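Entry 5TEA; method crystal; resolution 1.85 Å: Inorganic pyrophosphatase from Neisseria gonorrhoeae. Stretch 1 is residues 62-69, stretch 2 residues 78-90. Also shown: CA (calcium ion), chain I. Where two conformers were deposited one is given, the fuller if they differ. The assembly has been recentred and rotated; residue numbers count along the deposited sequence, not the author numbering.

Stretch 1 62-69: PTNYGFIP
Stretch 2 78-90: ELDVLLVTEQPLA

An antiparallel strand pair is often locked where a side chain supplements the backbone ladder, and residues 62-69 and 78-90 of this pyrophosphatase illustrate the principle. The two strands run at 147°, pairing N64 with L83, Y65 with L82, G66 with V81 and F67 with D80. The shortest bonds of the ladder are at G66, whose N donates to V81 O (2.8 Å, 166°) and whose O accepts from V81 N (2.7 Å, 139°). L83 N donates to N64 O at 3.0 Å, whereas the return bond, N64 N to L83 O, also 3.0 Å, is bent to 128° and weak. I68 N extends the ladder to L79 O (3.1 Å).

The lock is N64, a buried amide with chi1 -53° (m) and chi2 -76°. N64 ND2 donates to L83 O (3.0 Å) and to T85 OG1 (2.8 Å), while N64 OD1 accepts from L89 N (2.9 Å); one side chain thus ties its strand to L83 and to the loop that follows the partner strand. T85 (chi1 p) passes its own hydroxyl to Q87 O, OG1 to O 2.6 Å. T63, also p, donates from OG1 to N64 O at 2.7 Å.

Extended backbones (Y65 -128/126, V81 -133/130, L82 -97/109) direct alternate residues to opposite faces. Y65, F67, D80 and L82 share one: Y65 (chi1 -163°, t) brings CD1 to 3.7 Å from L82 CD2 (L82 m,t), and its OH lies 3.1 Å from D80 OD2. A calcium ion binds D80 OD2 at 2.7 Å and E78 O at 2.8 Å. N64, V81 and L83 point to the other face, where G66 contributes no side chain.

At the I68 end of the ladder, I68 (m,t) sets CG1 3.5 Å from V81 CG2 (V81 t) and CD1 3.7 Å from L79 CD2 (L79 t,p). These branched aliphatics suit a buried seam, within 729 Å² covered overall.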

# COMPACT_ATOMS: atom_id res chain seq x y z
N PRO B 62 11.41 -2.62 -12.39
CA PRO B 62 12.25 -2.15 -11.27
C PRO B 62 12.36 -0.64 -11.18
O PRO B 62 12.76 -0.14 -10.12
CB PRO B 62 13.62 -2.79 -11.58
CG PRO B 62 13.64 -2.91 -13.09
CD PRO B 62 12.21 -3.22 -13.47
N THR B 63 12.05 0.09 -12.25
CA THR B 63 12.00 1.55 -12.25
C THR B 63 10.69 1.97 -12.90
O THR B 63 9.99 1.15 -13.48
CB THR B 63 13.15 2.18 -13.04
OG1 THR B 63 12.90 1.98 -14.44
CG2 THR B 63 14.48 1.53 -12.66
N ASN B 64 10.37 3.26 -12.83
CA ASN B 64 9.28 3.73 -13.68
C ASN B 64 9.71 3.58 -15.13
O ASN B 64 10.90 3.58 -15.44
CB ASN B 64 8.94 5.19 -13.36
CG ASN B 64 8.66 5.41 -11.90
OD1 ASN B 64 7.58 5.04 -11.38
ND2 ASN B 64 9.61 6.02 -11.20
N TYR B 65 8.73 3.44 -16.02
CA TYR B 65 8.99 3.19 -17.43
C TYR B 65 8.24 4.21 -18.26
O TYR B 65 7.02 4.36 -18.11
CB TYR B 65 8.57 1.77 -17.80
CG TYR B 65 9.13 1.23 -19.10
CD1 TYR B 65 10.35 0.56 -19.12
CD2 TYR B 65 8.42 1.35 -20.28
CE1 TYR B 65 10.85 0.05 -20.30
CE2 TYR B 65 8.92 0.83 -21.47
CZ TYR B 65 10.13 0.18 -21.46
OH TYR B 65 10.64 -0.35 -22.62
N GLY B 66 8.95 4.92 -19.14
CA GLY B 66 8.27 5.91 -19.96
C GLY B 66 8.86 6.08 -21.35
O GLY B 66 9.61 5.21 -21.82
N PHE B 67 8.57 7.20 -22.01
CA PHE B 67 9.15 7.43 -23.33
C PHE B 67 9.43 8.92 -23.52
O PHE B 67 8.93 9.77 -22.79
CB PHE B 67 8.23 6.93 -24.45
CG PHE B 67 6.97 7.73 -24.63
CD1 PHE B 67 5.85 7.48 -23.84
CD2 PHE B 67 6.89 8.72 -25.61
CE1 PHE B 67 4.67 8.20 -24.02
CE2 PHE B 67 5.71 9.45 -25.78
CZ PHE B 67 4.61 9.19 -24.98
N ILE B 68 10.23 9.21 -24.54
CA ILE B 68 10.54 10.58 -24.93
C ILE B 68 9.65 10.95 -26.11
O ILE B 68 9.70 10.26 -27.15
CB ILE B 68 12.02 10.74 -25.31
CG1 ILE B 68 12.95 10.29 -24.17
CG2 ILE B 68 12.30 12.18 -25.68
CD1 ILE B 68 14.44 10.26 -24.58
N PRO B 69 8.85 12.02 -26.02
CA PRO B 69 8.00 12.39 -27.16
C PRO B 69 8.83 12.75 -28.39
O PRO B 69 9.95 13.25 -28.28
CB PRO B 69 7.22 13.62 -26.66
CG PRO B 69 7.51 13.74 -25.20
CD PRO B 69 8.75 12.96 -24.89
N GLU B 78 8.86 3.91 -29.95
CA GLU B 78 9.25 5.12 -29.24
C GLU B 78 10.46 4.85 -28.34
O GLU B 78 10.67 3.73 -27.87
CB GLU B 78 8.08 5.65 -28.41
N LEU B 79 11.29 5.88 -28.16
CA LEU B 79 12.51 5.72 -27.36
C LEU B 79 12.14 5.62 -25.89
O LEU B 79 11.53 6.55 -25.34
CB LEU B 79 13.47 6.89 -27.60
CG LEU B 79 14.79 6.90 -26.82
CD1 LEU B 79 15.51 5.57 -26.95
CD2 LEU B 79 15.70 8.05 -27.32
N ASP B 80 12.49 4.50 -25.26
CA ASP B 80 12.03 4.21 -23.91
C ASP B 80 12.91 4.89 -22.87
O ASP B 80 14.05 5.26 -23.13
CB ASP B 80 12.04 2.71 -23.64
CG ASP B 80 11.31 1.92 -24.69
OD1 ASP B 80 10.15 2.26 -25.04
OD2 ASP B 80 11.92 0.95 -25.16
N VAL B 81 12.34 5.05 -21.67
CA VAL B 81 12.99 5.73 -20.55
C VAL B 81 12.82 4.89 -19.29
O VAL B 81 11.70 4.46 -18.97
CB VAL B 81 12.40 7.13 -20.30
CG1 VAL B 81 13.05 7.77 -19.06
CG2 VAL B 81 12.60 8.02 -21.52
N LEU B 82 13.93 4.65 -18.59
CA LEU B 82 13.95 4.14 -17.22
C LEU B 82 14.09 5.35 -16.30
O LEU B 82 15.15 5.97 -16.25
CB LEU B 82 15.09 3.15 -17.03
CG LEU B 82 15.15 2.03 -18.08
CD1 LEU B 82 16.28 1.05 -17.78
CD2 LEU B 82 13.81 1.28 -18.14
N LEU B 83 13.02 5.70 -15.58
CA LEU B 83 12.99 6.87 -14.71
C LEU B 83 13.04 6.39 -13.27
O LEU B 83 12.12 5.72 -12.80
CB LEU B 83 11.73 7.70 -14.96
CG LEU B 83 11.58 8.93 -14.06
CD1 LEU B 83 12.55 10.02 -14.50
CD2 LEU B 83 10.13 9.42 -14.08
N VAL B 84 14.12 6.74 -12.57
CA VAL B 84 14.38 6.25 -11.23
C VAL B 84 13.88 7.26 -10.21
O VAL B 84 14.27 8.43 -10.24
CB VAL B 84 15.88 5.97 -11.03
CG1 VAL B 84 16.18 5.55 -9.59
CG2 VAL B 84 16.35 4.90 -12.05
N THR B 85 12.99 6.82 -9.32
CA THR B 85 12.49 7.63 -8.22
C THR B 85 12.43 6.76 -6.98
O THR B 85 12.43 5.54 -7.05
CB THR B 85 11.07 8.20 -8.47
OG1 THR B 85 10.16 7.12 -8.66
CG2 THR B 85 11.02 9.13 -9.69
N GLU B 86 12.33 7.42 -5.82
CA GLU B 86 12.15 6.66 -4.58
C GLU B 86 10.73 6.08 -4.48
O GLU B 86 10.56 4.94 -4.03
CB GLU B 86 12.45 7.56 -3.37
CG GLU B 86 13.95 7.72 -3.05
CD GLU B 86 14.64 8.90 -3.75
OE1 GLU B 86 14.06 10.02 -3.84
OE2 GLU B 86 15.80 8.71 -4.21
N GLN B 87 9.72 6.84 -4.89
CA GLN B 87 8.35 6.39 -4.86
C GLN B 87 7.76 6.34 -6.27
O GLN B 87 8.06 7.22 -7.09
CB GLN B 87 7.50 7.31 -3.95
CG GLN B 87 7.89 7.24 -2.46
CD GLN B 87 8.99 8.23 -2.05
OE1 GLN B 87 9.20 9.26 -2.69
NE2 GLN B 87 9.68 7.92 -0.95
N PRO B 88 6.95 5.34 -6.59
CA PRO B 88 6.47 5.19 -7.98
C PRO B 88 5.70 6.40 -8.49
O PRO B 88 4.96 7.06 -7.75
CB PRO B 88 5.57 3.94 -7.92
CG PRO B 88 6.04 3.18 -6.74
CD PRO B 88 6.52 4.21 -5.74
N LEU B 89 5.88 6.68 -9.78
CA LEU B 89 5.14 7.72 -10.49
C LEU B 89 3.93 7.12 -11.20
O LEU B 89 4.00 6.02 -11.75
CB LEU B 89 6.08 8.41 -11.48
CG LEU B 89 5.72 9.79 -12.00
CD1 LEU B 89 5.50 10.74 -10.84
CD2 LEU B 89 6.81 10.30 -12.96
N ALA B 90 2.81 7.86 -11.20
CA ALA B 90 1.60 7.38 -11.86
C ALA B 90 1.69 7.45 -13.39
O ALA B 90 2.37 8.31 -13.97
CB ALA B 90 0.38 8.18 -11.40
CA CA I . 11.91 1.21 -27.81
O HOH W 1 9.03 -0.96 -24.59
O HOH W 2 13.84 2.46 -27.11
O HOH W 3 10.71 -0.00 -26.77